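Local coordinates for putative methyl-accepting chemotaxis signal transduction protein (Campylobacter jejuni subsp. jejuni serotype O:2, PDB 4XMR), which binds isoleucine through the tandem PAS sensory domain of a chemoreceptor and probably passes the signal across the membrane to the chemotaxis machinery, at residues A48-Y52 against Q53-T57; N63-G66 against P67-Y71; E164-Q167 against N168-K172; S218-N222 against N223-L227. One frame throughout, in Å; residues are numbered along the deposited sequence.

Contact 1: residues A48-Y52 against Q53-T57; sequences ANLPY and QSLIT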
loop_
_atom_site.group_PDB
_atom_site.type_symbol
_atom_site.label_atom_id
_atom_site.label_comp_id
_atom_site.label_asym_id
_atom_site.label_seq_id
_atom_site.Cartn_x
_atom_site.Cartn_y
_atom_site.Cartn_z
ATOM N N ALA B 48 -14.270 -7.521 19.752
ATOM C CA ALA B 48 -14.223 -7.472 21.203
ATOM C C ALA B 48 -15.095 -6.355 21.791
ATOM O O ALA B 48 -15.401 -6.370 22.979
ATOM C CB ALA B 48 -12.782 -7.346 21.672
ATOM N N ASN B 49 -15.497 -5.404 20.953
ATOM C CA ASN B 49 -16.390 -4.326 21.378
ATOM C C ASN B 49 -17.853 -4.770 21.478
ATOM O O ASN B 49 -18.685 -4.061 22.035
ATOM C CB ASN B 49 -16.274 -3.142 20.417
ATOM C CG ASN B 49 -17.051 -1.935 20.875
ATOM O OD1 ASN B 49 -16.912 -1.496 22.013
ATOM N ND2 ASN B 49 -17.884 -1.396 19.996
ATOM N N LEU B 50 -18.165 -5.934 20.922
ATOM C CA LEU B 50 -19.491 -6.521 21.088
ATOM C C LEU B 50 -19.687 -6.879 22.560
ATOM O O LEU B 50 -18.723 -7.214 23.247
ATOM C CB LEU B 50 -19.638 -7.774 20.235
ATOM C CG LEU B 50 -19.734 -7.547 18.719
ATOM C CD1 LEU B 50 -19.603 -8.885 17.991
ATOM C CD2 LEU B 50 -21.043 -6.845 18.341
ATOM N N PRO B 51 -20.922 -6.786 23.055
ATOM C CA PRO B 51 -21.116 -7.176 24.456
ATOM C C PRO B 51 -20.804 -8.654 24.692
ATOM O O PRO B 51 -20.962 -9.468 23.778
ATOM C CB PRO B 51 -22.595 -6.870 24.718
ATOM C CG PRO B 51 -23.227 -6.720 23.386
ATOM C CD PRO B 51 -22.155 -6.312 22.412
ATOM N N TYR B 52 -20.353 -8.980 25.902
ATOM C CA TYR B 52 -19.938 -10.341 26.250
ATOM C C TYR B 52 -21.022 -11.366 25.878
ATOM O O TYR B 52 -20.724 -12.424 25.312
ATOM C CB TYR B 52 -19.561 -10.395 27.743
ATOM C CG TYR B 52 -18.995 -11.714 28.260
ATOM C CD1 TYR B 52 -19.830 -12.688 28.775
ATOM C CD2 TYR B 52 -17.625 -11.959 28.265
ATOM C CE1 TYR B 52 -19.333 -13.885 29.251
ATOM C CE2 TYR B 52 -17.109 -13.158 28.747
ATOM C CZ TYR B 52 -17.976 -14.116 29.243
ATOM O OH TYR B 52 -17.492 -15.311 29.724
ATOM N N GLN B 53 -22.279 -11.021 26.146
ATOM C CA GLN B 53 -23.403 -11.906 25.841
ATOM C C GLN B 53 -23.538 -12.219 24.343
ATOM O O GLN B 53 -24.053 -13.274 23.963
ATOM C CB GLN B 53 -24.712 -11.314 26.385
ATOM C CG GLN B 53 -25.943 -12.188 26.170
ATOM C CD GLN B 53 -25.863 -13.518 26.900
ATOM O OE1 GLN B 53 -25.692 -13.564 28.118
ATOM N NE2 GLN B 53 -25.993 -14.609 26.153
ATOM N N SER B 54 -23.073 -11.307 23.499
ATOM C CA SER B 54 -23.156 -11.494 22.054
ATOM C C SER B 54 -22.052 -12.414 21.536
ATOM O O SER B 54 -22.069 -12.811 20.367
ATOM C CB SER B 54 -23.096 -10.146 21.333
ATOM O OG SER B 54 -24.248 -9.355 21.607
ATOM N N LEU B 55 -21.109 -12.762 22.411
ATOM C CA LEU B 55 -19.917 -13.508 22.014
ATOM C C LEU B 55 -19.851 -14.926 22.577
ATOM O O LEU B 55 -18.869 -15.631 22.342
ATOM C CB LEU B 55 -18.657 -12.747 22.440
ATOM C CG LEU B 55 -18.431 -11.407 21.735
ATOM C CD1 LEU B 55 -17.285 -10.651 22.384
ATOM C CD2 LEU B 55 -18.157 -11.601 20.250
ATOM N N ILE B 56 -20.886 -15.351 23.297
ATOM C CA ILE B 56 -20.802 -16.616 24.041
ATOM C C ILE B 56 -21.773 -17.740 23.657
ATOM O O ILE B 56 -21.756 -18.803 24.279
ATOM C CB ILE B 56 -20.857 -16.396 25.574
ATOM C CG1 ILE B 56 -22.064 -15.540 25.958
ATOM C CG2 ILE B 56 -19.571 -15.753 26.059
ATOM C CD1 ILE B 56 -22.231 -15.359 27.460
ATOM N N THR B 57 -22.619 -17.518 22.657
ATOM C CA THR B 57 -23.368 -18.625 22.055
ATOM C C THR B 57 -23.104 -18.638 20.553
ATOM O O THR B 57 -22.804 -17.600 19.966
ATOM C CB THR B 57 -24.892 -18.539 22.295
ATOM O OG1 THR B 57 -25.436 -17.412 21.597
ATOM C CG2 THR B 57 -25.204 -18.425 23.782
#
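Y52 and I56 meet in a local side-chain contact on the surface loop that joins helix 9-48 to helix 58-76. I56 lays CG2 over one face of the Y52 ring, a CH-pi contact 4.1 Å from the ring centroid and 25° off the ring normal, displaced toward the rim; CE1 of Y52 is the nearest ring atom, 3.7 Å from I56 CG2. The ring swings there because Y52 CG lies opposite its own backbone N (chi1 -175°). Beneath the pair the chain turns tightly. S54 N donates to P51 O at 2.8 Å and L55 N to Y52 O at 2.9 Å. On the flank facing helix 58-76, L50 and L55 cross at about a right angle, CD1 of L50 being 3.8 Å from CD2 of L55, and both leucines also rest on V65 of that helix. K149 NZ of strand 139-149 bonds to both A48 O and L50 O. The chemistry is thus split: backbone bonds set the bend, the buried L55 packs one flank on the following helix, and the tyrosine-isoleucine pair lies on the more exposed flank, where it contributes dispersion rather than charge.

Contact 2: residues N63-G66 against P67-Y71; sequences NNVG and PILKY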
loop_
_atom_site.group_PDB
_atom_site.type_symbol
_atom_site.label_atom_id
_atom_site.label_comp_id
_atom_site.label_asym_id
_atom_site.label_seq_id
_atom_site.Cartn_x
_atom_site.Cartn_y
_atom_site.Cartn_z
ATOM N N ASN B 63 -24.735 -14.295 14.298
ATOM C CA ASN B 63 -25.518 -13.101 14.013
ATOM C C ASN B 63 -24.785 -11.783 14.206
ATOM O O ASN B 63 -25.043 -10.823 13.486
ATOM C CB ASN B 63 -26.804 -13.095 14.833
ATOM C CG ASN B 63 -27.765 -14.181 14.409
ATOM O OD1 ASN B 63 -27.726 -14.654 13.273
ATOM N ND2 ASN B 63 -28.638 -14.583 15.321
ATOM N N ASN B 64 -23.875 -11.736 15.175
ATOM C CA ASN B 64 -23.220 -10.485 15.532
ATOM C C ASN B 64 -21.802 -10.352 15.002
ATOM O O ASN B 64 -21.391 -9.259 14.618
ATOM C CB ASN B 64 -23.216 -10.285 17.050
ATOM C CG ASN B 64 -24.606 -10.124 17.614
ATOM O OD1 ASN B 64 -25.231 -9.087 17.436
ATOM N ND2 ASN B 64 -25.091 -11.148 18.300
ATOM N N VAL B 65 -21.047 -11.450 14.994
ATOM C CA VAL B 65 -19.684 -11.405 14.472
ATOM C C VAL B 65 -19.684 -11.498 12.947
ATOM O O VAL B 65 -18.882 -10.841 12.280
ATOM C CB VAL B 65 -18.791 -12.506 15.094
ATOM C CG1 VAL B 65 -17.393 -12.479 14.490
ATOM C CG2 VAL B 65 -18.710 -12.315 16.606
ATOM N N GLY B 66 -20.588 -12.297 12.388
ATOM C CA GLY B 66 -20.585 -12.529 10.953
ATOM C C GLY B 66 -20.594 -11.276 10.088
ATOM O O GLY B 66 -19.781 -11.154 9.171
ATOM N N PRO B 67 -21.520 -10.339 10.359
ATOM C CA PRO B 67 -21.526 -9.120 9.542
ATOM C C PRO B 67 -20.201 -8.363 9.617
ATOM O O PRO B 67 -19.765 -7.806 8.617
ATOM C CB PRO B 67 -22.677 -8.302 10.147
ATOM C CG PRO B 67 -23.605 -9.333 10.706
ATOM C CD PRO B 67 -22.686 -10.401 11.261
ATOM N N ILE B 68 -19.565 -8.350 10.781
ATOM C CA ILE B 68 -18.302 -7.632 10.914
ATOM C C ILE B 68 -17.221 -8.282 10.043
ATOM O O ILE B 68 -16.476 -7.587 9.340
ATOM C CB ILE B 68 -17.826 -7.577 12.390
ATOM C CG1 ILE B 68 -18.943 -7.069 13.296
ATOM C CG2 ILE B 68 -16.616 -6.676 12.501
ATOM C CD1 ILE B 68 -18.535 -6.912 14.773
ATOM N N LEU B 69 -17.154 -9.614 10.064
ATOM C CA LEU B 69 -16.184 -10.321 9.235
ATOM C C LEU B 69 -16.404 -10.000 7.768
ATOM O O LEU B 69 -15.451 -9.772 7.024
ATOM C CB LEU B 69 -16.284 -11.835 9.430
ATOM C CG LEU B 69 -16.119 -12.387 10.843
ATOM C CD1 LEU B 69 -16.282 -13.914 10.825
ATOM C CD2 LEU B 69 -14.776 -11.991 11.442
ATOM N N LYS B 70 -17.667 -10.000 7.346
ATOM C CA LYS B 70 -17.985 -9.739 5.949
ATOM C C LYS B 70 -17.611 -8.321 5.517
ATOM O O LYS B 70 -17.007 -8.123 4.459
ATOM C CB LYS B 70 -19.471 -9.986 5.677
ATOM C CG LYS B 70 -19.864 -9.765 4.214
ATOM C CD LYS B 70 -21.353 -9.993 3.968
ATOM C CE LYS B 70 -22.185 -8.799 4.405
ATOM N NZ LYS B 70 -23.552 -8.811 3.791
ATOM N N TYR B 71 -17.991 -7.328 6.312
ATOM C CA TYR B 71 -17.715 -5.946 5.925
ATOM C C TYR B 71 -16.206 -5.716 5.901
ATOM O O TYR B 71 -15.682 -5.095 4.980
ATOM C CB TYR B 71 -18.420 -4.944 6.850
ATOM C CG TYR B 71 -19.925 -4.974 6.737
ATOM C CD1 TYR B 71 -20.546 -4.992 5.494
ATOM C CD2 TYR B 71 -20.728 -5.017 7.873
ATOM C CE1 TYR B 71 -21.947 -5.024 5.385
ATOM C CE2 TYR B 71 -22.111 -5.047 7.773
ATOM C CZ TYR B 71 -22.723 -5.057 6.538
ATOM O OH TYR B 71 -24.111 -5.089 6.478
#
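V65 and L69 touch because their first torsions turn their branches along the same helix flank: V65 CG1 lies opposite the backbone N (chi1 178°), whereas L69 CG lies opposite its carbonyl carbon, beside N (chi1 -57°). The two side chains meet at an oblique angle, with V65 CG1 3.9 Å from L69 CG and the leucine methyls slightly farther off. L69 CG also sits 3.5 Å from V65 O, the oxygen that accepts the L69 backbone N at 3.1 Å. The next bond along, K70 N to G66 O, is 3.0 Å. All this lies within helix 58-76, which is kinked at P67. Having no N-H, P67 cannot bond to N63 O; its CD instead lies 3.3 Å from N63 O, so a ring carbon occupies the place of the missing donor. I68 runs CG1 up to N64 O at 3.5 Å. Helix 58-76 precedes the antiparallel sheet of the ligand-binding PAS-like (Cache) unit, and its buried flank, V65 and L69, packs on L91 of strand 90-94 and on L83 and V81 of strand 80-84. I68 packs on L43 of helix 9-48 and on Y71 of the second subunit; L69 also reaches I47. The side chain of L69 ends about 10 Å from the bound isoleucine, and L69 is not one of the pocket residues.

Contact 3: residues E164-Q167 against N168-K172; sequences EDLQ and NLVAK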
loop_
_atom_site.group_PDB
_atom_site.type_symbol
_atom_site.label_atom_id
_atom_site.label_comp_id
_atom_site.label_asym_id
_atom_site.label_seq_id
_atom_site.Cartn_x
_atom_site.Cartn_y
_atom_site.Cartn_z
ATOM N N GLU B 164 -0.105 -14.099 -3.650
ATOM C CA GLU B 164 -0.033 -13.496 -4.973
ATOM C C GLU B 164 -0.163 -11.968 -4.925
ATOM O O GLU B 164 0.385 -11.275 -5.781
ATOM C CB GLU B 164 -1.086 -14.115 -5.899
ATOM C CG GLU B 164 -0.929 -13.731 -7.358
ATOM C CD GLU B 164 -1.918 -14.439 -8.262
ATOM O OE1 GLU B 164 -2.753 -15.215 -7.755
ATOM O OE2 GLU B 164 -1.853 -14.216 -9.485
ATOM N N ASP B 165 -0.849 -11.440 -3.909
ATOM C CA ASP B 165 -0.934 -9.993 -3.765
ATOM C C ASP B 165 0.440 -9.381 -3.512
ATOM O O ASP B 165 0.766 -8.326 -4.054
ATOM C CB ASP B 165 -1.869 -9.592 -2.618
ATOM C CG ASP B 165 -3.320 -9.828 -2.926
ATOM O OD1 ASP B 165 -3.651 -10.286 -4.040
ATOM O OD2 ASP B 165 -4.133 -9.528 -2.027
ATOM N N LEU B 166 1.244 -10.033 -2.676
ATOM C CA LEU B 166 2.582 -9.533 -2.415
ATOM C C LEU B 166 3.471 -9.737 -3.647
ATOM O O LEU B 166 4.282 -8.874 -3.987
ATOM C CB LEU B 166 3.158 -10.183 -1.158
ATOM C CG LEU B 166 4.593 -9.763 -0.858
ATOM C CD1 LEU B 166 4.715 -8.237 -0.767
ATOM C CD2 LEU B 166 5.015 -10.425 0.438
ATOM N N GLN B 167 3.330 -10.872 -4.334
ATOM C CA GLN B 167 4.088 -11.077 -5.574
ATOM C C GLN B 167 3.789 -9.973 -6.567
ATOM O O GLN B 167 4.697 -9.410 -7.181
ATOM C CB GLN B 167 3.789 -12.438 -6.220
ATOM C CG GLN B 167 3.917 -12.476 -7.769
ATOM C CD GLN B 167 5.344 -12.279 -8.298
ATOM O OE1 GLN B 167 6.315 -12.659 -7.665
ATOM N NE2 GLN B 167 5.457 -11.691 -9.476
ATOM N N ASN B 168 2.511 -9.653 -6.722
ATOM C CA ASN B 168 2.142 -8.621 -7.675
ATOM C C ASN B 168 2.740 -7.256 -7.333
ATOM O O ASN B 168 3.181 -6.521 -8.218
ATOM C CB ASN B 168 0.621 -8.534 -7.817
ATOM C CG ASN B 168 0.035 -9.729 -8.542
ATOM O OD1 ASN B 168 0.744 -10.461 -9.224
ATOM N ND2 ASN B 168 -1.266 -9.926 -8.399
ATOM N N LEU B 169 2.778 -6.926 -6.051
ATOM C CA LEU B 169 3.412 -5.690 -5.605
ATOM C C LEU B 169 4.906 -5.680 -5.923
ATOM O O LEU B 169 5.443 -4.692 -6.426
ATOM C CB LEU B 169 3.217 -5.516 -4.109
ATOM C CG LEU B 169 1.805 -5.093 -3.727
ATOM C CD1 LEU B 169 1.565 -5.267 -2.234
ATOM C CD2 LEU B 169 1.589 -3.638 -4.116
ATOM N N VAL B 170 5.589 -6.779 -5.626
ATOM C CA VAL B 170 7.018 -6.858 -5.898
ATOM C C VAL B 170 7.297 -6.733 -7.397
ATOM O O VAL B 170 8.229 -6.033 -7.812
ATOM C CB VAL B 170 7.612 -8.159 -5.351
ATOM C CG1 VAL B 170 9.065 -8.345 -5.832
ATOM C CG2 VAL B 170 7.550 -8.143 -3.846
ATOM N N ALA B 171 6.483 -7.396 -8.212
ATOM C CA ALA B 171 6.693 -7.382 -9.657
ATOM C C ALA B 171 6.635 -5.982 -10.271
ATOM O O ALA B 171 7.231 -5.733 -11.323
ATOM C CB ALA B 171 5.700 -8.308 -10.343
ATOM N N LYS B 172 5.939 -5.065 -9.614
ATOM C CA LYS B 172 5.799 -3.709 -10.139
ATOM C C LYS B 172 6.953 -2.798 -9.749
ATOM O O LYS B 172 7.082 -1.697 -10.268
ATOM C CB LYS B 172 4.477 -3.088 -9.668
ATOM C CG LYS B 172 3.228 -3.691 -10.297
ATOM C CD LYS B 172 1.976 -2.981 -9.787
ATOM C CE LYS B 172 0.718 -3.475 -10.484
ATOM N NZ LYS B 172 0.723 -3.144 -11.937
HETATM O O HOH W 1 -2.922 -11.743 -10.162
HETATM O O HOH W 2 -2.816 -8.293 -6.494
#
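N168 lays its amide over the carbonyl of E164, one helical turn back, its CG 3.2 Å from E164 O. With CG opposite the carbonyl carbon and beside the backbone N (chi1 -71°), the side chain folds back along the helix and brings ND2 within 4.0 Å of E164 CG. The E164 carboxylate and the N168 amide are turned 62° apart and have no direct bond. Water joins them: one molecule accepts from N168 ND2 at 3.0 Å and donates to E164 OE2, while a second accepts from the same nitrogen and gives a longer bond to D165 OD1. Together the waters take up both N-H groups of the amide and tie it to the two carboxylates. In one of its two conformers Q167 bends at its second torsion and brings NE2 to 3.5 Å from A171 CB; its polar end is held from outside, OE1 accepting from A189 N of strand 186-189. L166 CD1 lies 4.2 Å from V170 CG2, a loose apolar contact. Backbone bonds run from N168, L169, V170 and A171 N to the carbonyls four residues earlier. L166 and L169 lean on F32 of helix 9-48, and L166 also on F187. This is the i to i+4 spacing of an amphipathic alpha-helix, here helix 163-171 leading from the first sheet to the second in a tandem PAS sensor.

Contact 4: residues S218-N222 against N223-L227; sequences SYKLN and NEERL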
loop_
_atom_site.group_PDB
_atom_site.type_symbol
_atom_site.label_atom_id
_atom_site.label_comp_id
_atom_site.label_asym_id
_atom_site.label_seq_id
_atom_site.Cartn_x
_atom_site.Cartn_y
_atom_site.Cartn_z
ATOM N N SER B 218 30.002 -10.531 -5.907
ATOM C CA SER B 218 30.037 -11.140 -7.228
ATOM C C SER B 218 29.624 -12.599 -7.128
ATOM O O SER B 218 29.891 -13.270 -6.128
ATOM C CB SER B 218 31.436 -11.030 -7.838
ATOM O OG SER B 218 31.766 -9.679 -8.088
ATOM N N TYR B 219 28.946 -13.081 -8.161
ATOM C CA TYR B 219 28.609 -14.491 -8.260
ATOM C C TYR B 219 28.403 -14.823 -9.728
ATOM O O TYR B 219 28.373 -13.926 -10.572
ATOM C CB TYR B 219 27.363 -14.832 -7.423
ATOM C CG TYR B 219 26.052 -14.368 -8.023
ATOM C CD1 TYR B 219 25.636 -13.043 -7.904
ATOM C CD2 TYR B 219 25.223 -15.256 -8.704
ATOM C CE1 TYR B 219 24.438 -12.618 -8.449
ATOM C CE2 TYR B 219 24.018 -14.839 -9.248
ATOM C CZ TYR B 219 23.634 -13.523 -9.118
ATOM O OH TYR B 219 22.446 -13.102 -9.663
ATOM N N LYS B 220 28.291 -16.106 -10.044
ATOM C CA LYS B 220 28.075 -16.497 -11.429
ATOM C C LYS B 220 26.967 -17.526 -11.566
ATOM O O LYS B 220 26.788 -18.384 -10.698
ATOM C CB LYS B 220 29.370 -17.027 -12.059
ATOM C CG LYS B 220 29.878 -18.318 -11.454
ATOM C CD LYS B 220 31.130 -18.817 -12.161
ATOM C CE LYS B 220 31.578 -20.150 -11.583
ATOM N NZ LYS B 220 32.802 -20.676 -12.249
ATOM N N LEU B 221 26.213 -17.414 -12.654
ATOM C CA LEU B 221 25.255 -18.443 -13.035
ATOM C C LEU B 221 25.323 -18.640 -14.544
ATOM O O LEU B 221 25.354 -17.665 -15.297
ATOM C CB LEU B 221 23.833 -18.058 -12.629
ATOM C CG LEU B 221 22.774 -19.116 -12.969
ATOM C CD1 LEU B 221 23.026 -20.412 -12.203
ATOM C CD2 LEU B 221 21.374 -18.593 -12.699
ATOM N N ASN B 222 25.344 -19.899 -14.978
ATOM C CA ASN B 222 25.446 -20.231 -16.399
ATOM C C ASN B 222 26.613 -19.513 -17.079
ATOM O O ASN B 222 26.479 -19.018 -18.200
ATOM C CB ASN B 222 24.135 -19.918 -17.130
ATOM C CG ASN B 222 22.949 -20.683 -16.564
ATOM O OD1 ASN B 222 23.048 -21.873 -16.263
ATOM N ND2 ASN B 222 21.820 -19.998 -16.415
ATOM N N ASN B 223 27.743 -19.445 -16.379
ATOM C CA ASN B 223 28.950 -18.784 -16.877
ATOM C C ASN B 223 28.809 -17.280 -17.148
ATOM O O ASN B 223 29.562 -16.716 -17.941
ATOM C CB ASN B 223 29.505 -19.505 -18.114
ATOM C CG ASN B 223 30.877 -20.109 -17.870
ATOM O OD1 ASN B 223 31.901 -19.467 -18.103
ATOM N ND2 ASN B 223 30.903 -21.351 -17.396
ATOM N N GLU B 224 27.848 -16.637 -16.487
ATOM C CA GLU B 224 27.722 -15.182 -16.547
ATOM C C GLU B 224 28.041 -14.569 -15.192
ATOM O O GLU B 224 27.420 -14.924 -14.187
ATOM C CB GLU B 224 26.313 -14.759 -16.964
ATOM C CG GLU B 224 26.079 -13.253 -16.818
ATOM C CD GLU B 224 24.637 -12.845 -17.050
ATOM O OE1 GLU B 224 24.376 -12.136 -18.044
ATOM O OE2 GLU B 224 23.772 -13.222 -16.235
ATOM N N GLU B 225 29.005 -13.650 -15.166
ATOM C CA GLU B 225 29.320 -12.913 -13.943
ATOM C C GLU B 225 28.212 -11.927 -13.617
ATOM O O GLU B 225 27.727 -11.222 -14.495
ATOM C CB GLU B 225 30.642 -12.158 -14.083
ATOM C CG GLU B 225 31.873 -13.040 -14.078
ATOM C CD GLU B 225 32.079 -13.755 -12.758
ATOM O OE1 GLU B 225 31.612 -13.248 -11.716
ATOM O OE2 GLU B 225 32.713 -14.832 -12.763
ATOM N N ARG B 226 27.833 -11.873 -12.346
ATOM C CA ARG B 226 26.766 -10.992 -11.889
ATOM C C ARG B 226 27.169 -10.314 -10.582
ATOM O O ARG B 226 28.139 -10.716 -9.920
ATOM C CB ARG B 226 25.461 -11.783 -11.702
ATOM C CG ARG B 226 24.960 -12.461 -12.981
ATOM C CD ARG B 226 23.602 -13.137 -12.809
ATOM N NE ARG B 226 22.568 -12.168 -12.453
ATOM C CZ ARG B 226 21.925 -11.376 -13.315
ATOM N NH1 ARG B 226 22.188 -11.422 -14.617
ATOM N NH2 ARG B 226 21.006 -10.531 -12.863
ATOM N N LEU B 227 26.425 -9.275 -10.223
ATOM C CA LEU B 227 26.616 -8.580 -8.965
ATOM C C LEU B 227 25.277 -8.557 -8.250
ATOM O O LEU B 227 24.227 -8.297 -8.855
ATOM C CB LEU B 227 27.091 -7.147 -9.199
ATOM C CG LEU B 227 27.588 -6.450 -7.927
ATOM C CD1 LEU B 227 28.987 -6.946 -7.535
ATOM C CD2 LEU B 227 27.589 -4.944 -8.105
HETATM O O HOH W 3 30.439 -9.189 -10.536
HETATM O O HOH W 4 23.150 -15.962 -15.623
#
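Y219 and R226 form an antiparallel hydrogen-bonded pair, their CA atoms 5.4 Å apart, in a two-strand hairpin closed by a type I' turn from L221 to E224, the strand axes lying at 141°. R226 N donates to Y219 O at 2.8 Å and Y219 N to R226 O; nearer the turn, L221 and E224 make the second reciprocal pair. The two side chains of the Y219-R226 pair run side by side in the same direction. Over the tyrosine face lies R226 CB, a CH-pi contact 3.9 Å from the ring centroid and 26° off the normal. Y219 CG occupies the position between backbone N and carbonyl carbon (chi1 75°), which sets the ring alongside the R226 side chain, one face against CB. R226 then bends at its third torsion, so NE turns back to the phenol and donates to Y219 OH at 2.9 Å, the oxygen lying near the guanidinium plane. NH1 meets E224 OE2 in a 2.9 Å salt bridge, and NH2 bonds to T241 OG1 of strand 236-243. E224 OE2 also accepts from a water that donates to L221 O. At the hairpin's open end another water bridges S218 OG and R226 O. The ring rests on P203, V204 and A207, so this face of the hairpin is covered by helix 202-211. The guanidinium, held at three nitrogens by a phenol, a carboxylate and a threonine, can hardly rotate, and its charge is probably offset by E224 while the aromatic ring shields its aliphatic stem.

How the contacts relate
The four contacts are strung in series along the chain and neither nest nor cross; each closes only a short local turn. From the N terminus, contact 1 follows the long helix 9-48 and bends the chain back. Contact 2 lies on the next helix, and the two touch, S54 CB packing against N64 ND2 as well as the leucines on V65. The chain then builds the sheet of the isoleucine-binding unit before contact 3, whose helix leads to the second sheet; its nearest atoms are about 14 Å from those of contact 2. Contact 4 is the hairpin at the edge of the second sheet, about 60 Å centre to centre from contact 1. Helix 9-48 touches contacts 2, 3 and 4.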